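Local coordinates for protein glycoside hydrolase family 31 (Trueperella pyogenes, PDB 5I0F) that degrades cycloalternan, a cyclic glucose oligosaccharide, as a glycoside hydrolase that works through a covalent glycosyl-enzyme intermediate, at residues D481-R484 / G485-N489. Residues are numbered along the deposited sequence; the frame is centred on the assembly and turned at random.
With CA (calcium ion), chain K.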
ATOM      1  N   ASP A 481       1.327 -20.806   8.670  1.00 26.00           N
ATOM      2  CA  ASP A 481       2.327 -21.284   7.699  1.00 26.42           C
ATOM      3  C   ASP A 481       3.726 -21.503   8.307  1.00 26.50           C
ATOM      4  O   ASP A 481       4.627 -21.920   7.595  1.00 26.13           O
ATOM      5  CB  ASP A 481       2.418 -20.348   6.460  1.00 25.78           C
ATOM      6  CG  ASP A 481       3.056 -18.983   6.765  1.00 26.17           C
ATOM      7  OD1 ASP A 481       3.276 -18.655   7.953  1.00 25.82           O
ATOM      8  OD2 ASP A 481       3.330 -18.207   5.791  1.00 26.31           O
ATOM      9  N   GLY A 482       3.906 -21.207   9.596  1.00 26.79           N
ATOM     10  CA  GLY A 482       5.195 -21.385  10.271  1.00 27.89           C
ATOM     11  C   GLY A 482       6.012 -20.107  10.374  1.00 27.46           C
ATOM     12  O   GLY A 482       6.948 -20.057  11.144  1.00 27.95           O
ATOM     13  N   ARG A 483       5.683 -19.074   9.602  1.00 26.95           N
ATOM     14  CA  ARG A 483       6.420 -17.816   9.649  1.00 27.22           C
ATOM     15  C   ARG A 483       6.094 -17.035  10.916  1.00 26.60           C
ATOM     16  O   ARG A 483       4.998 -17.173  11.478  1.00 25.34           O
ATOM     17  CB  ARG A 483       6.116 -16.946   8.410  1.00 27.52           C
ATOM     18  CG  ARG A 483       6.567 -17.592   7.100  1.00 29.07           C
ATOM     19  CD  ARG A 483       6.332 -16.740   5.852  1.00 30.29           C
ATOM     20  NE  ARG A 483       7.022 -17.361   4.734  1.00 32.05           N
ATOM     21  CZ  ARG A 483       6.597 -18.408   4.012  1.00 34.92           C
ATOM     22  NH1 ARG A 483       5.398 -18.969   4.180  1.00 34.78           N
ATOM     23  NH2 ARG A 483       7.396 -18.888   3.055  1.00 37.27           N
ATOM     24  N   ARG A 484       7.066 -16.239  11.361  1.00 25.80           N
ATOM     25  CA  ARG A 484       6.836 -15.243  12.386  1.00 25.81           C
ATOM     26  C   ARG A 484       6.509 -13.936  11.696  1.00 24.08           C
ATOM     27  O   ARG A 484       6.607 -13.827  10.472  1.00 23.08           O
ATOM     28  CB  ARG A 484       8.055 -15.071  13.305  1.00 27.77           C
ATOM     29  CG  ARG A 484       8.535 -16.333  13.993  1.00 30.04           C
ATOM     30  CD  ARG A 484       7.438 -17.137  14.656  1.00 32.31           C
ATOM     31  NE  ARG A 484       6.930 -16.541  15.890  1.00 34.72           N
ATOM     32  CZ  ARG A 484       7.503 -16.647  17.094  1.00 37.70           C
ATOM     33  NH1 ARG A 484       6.923 -16.072  18.150  1.00 38.67           N
ATOM     34  NH2 ARG A 484       8.660 -17.301  17.264  1.00 39.74           N
ATOM     35  N   GLY A 485       6.128 -12.940  12.473  1.00 23.25           N
ATOM     36  CA  GLY A 485       5.688 -11.677  11.897  1.00 22.88           C
ATOM     37  C   GLY A 485       6.733 -10.952  11.096  1.00 22.85           C
ATOM     38  O   GLY A 485       6.416 -10.285  10.103  1.00 21.58           O
ATOM     39  N   ASP A 486       7.987 -11.091  11.495  1.00 24.28           N
ATOM     40  CA  ASP A 486       9.057 -10.439  10.747  1.00 25.54           C
ATOM     41  C   ASP A 486       9.130 -10.864   9.274  1.00 24.74           C
ATOM     42  O   ASP A 486       9.622 -10.083   8.459  1.00 24.23           O
ATOM     43  CB  ASP A 486      10.399 -10.583  11.440  1.00 27.89           C
ATOM     44  CG  ASP A 486      10.922 -11.996  11.435  1.00 30.09           C
ATOM     45  OD1 ASP A 486      10.129 -12.969  11.435  1.00 32.08           O
ATOM     46  OD2 ASP A 486      12.159 -12.120  11.475  1.00 34.17           O
ATOM     47  N   GLU A 487       8.615 -12.051   8.944  1.00 24.02           N
ATOM     48  CA  GLU A 487       8.401 -12.471   7.542  1.00 23.82           C
ATOM     49  C   GLU A 487       6.965 -12.375   7.066  1.00 22.38           C
ATOM     50  O   GLU A 487       6.717 -12.036   5.923  1.00 22.60           O
ATOM     51  CB  GLU A 487       8.834 -13.936   7.356  1.00 24.96           C
ATOM     52  CG  GLU A 487      10.311 -14.172   7.373  1.00 26.35           C
ATOM     53  CD  GLU A 487      10.668 -15.600   6.949  1.00 27.65           C
ATOM     54  OE1 GLU A 487      10.368 -16.549   7.700  1.00 27.54           O
ATOM     55  OE2 GLU A 487      11.231 -15.771   5.850  1.00 28.08           O
ATOM     56  N   GLY A 488       6.012 -12.719   7.930  1.00 21.67           N
ATOM     57  CA  GLY A 488       4.609 -12.842   7.547  1.00 20.94           C
ATOM     58  C   GLY A 488       3.846 -11.540   7.388  1.00 20.22           C
ATOM     59  O   GLY A 488       2.874 -11.483   6.627  1.00 20.29           O
ATOM     60  N   ASN A 489       4.275 -10.501   8.099  1.00 19.89           N
ATOM     61  CA  ASN A 489       3.547  -9.222   8.104  1.00 19.17           C
ATOM     62  C   ASN A 489       3.596  -8.501   6.734  1.00 19.08           C
ATOM     63  O   ASN A 489       2.561  -7.995   6.297  1.00 19.08           O
ATOM     64  CB  ASN A 489       4.007  -8.316   9.238  1.00 19.36           C
ATOM     65  CG  ASN A 489       3.758  -8.928  10.625  1.00 19.98           C
ATOM     66  OD1 ASN A 489       3.076  -9.948  10.768  1.00 20.95           O
ATOM     67  ND2 ASN A 489       4.342  -8.331  11.633  1.00 20.58           N
TER
HETATM   68 CA    CA K 812      14.062 -10.265  12.267  1.00 42.80          CA
HETATM   69  O   HOH W   1       8.907 -15.235   3.600  1.00 30.58           O
HETATM   70  O   HOH W   2       9.688 -16.471  10.223  1.00 25.19           O
HETATM   71  O   HOH W   3      13.514 -11.829  14.098  1.00 41.59           O
HETATM   72  O   HOH W   4      16.315 -10.002  13.409  1.00 42.91           O
HETATM   73  O   HOH W   5      12.855  -8.546  13.283  1.00 35.90           O
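Two backbone amides converge on the carbonyl oxygen of Arg-484, the N-cap of helix 485-506. Gly-488 N gives the straighter bond, 2.8 Å to Arg-484 O and in the carbonyl plane, whereas Glu-487 N comes from above that plane at 3.1 Å; together they close the first turn. Glycine suits both ends of it: Gly-488, lacking a side chain, leaves room for Arg-484 O and Arg-483 CB, and the bare CA of Gly-485 lies 3.6 Å from Asn-489 ND2. Arg-483 crosses Glu-487 at about a right angle, Arg-483 CG 4.0 Å from Glu-487 OE1. With CG anti to the carbonyl carbon (chi1 -63°) and the chain extended to NE, Arg-483 NH1 reaches Asp-481 OD2 in a 2.7 Å salt bridge, the oxygen in the guanidinium plane but met from above the carboxylate. Asp-481 OD1 takes Arg-483 N in an Asx turn, and Gly-482 between them adopts a positive phi (98°) that suits glycine. Glu-487 balances Arg-483 at longer range, a water joining its OE2 to Arg-483 NE; another joins OE1 to Arg-484 N. Arg-484 bends away to the carbonyls of Asp-476 and Leu-477. Asp-486 OD2 binds calcium at 2.8 Å, alongside Asp-253, the Leu-254 carbonyl and three waters, and accepts from Arg-234. The ion thus links this TIM-barrel helix to the strand 247-253 region, while Asp-486 and Glu-487 probably interact favourably with the helix's positive N-terminal end.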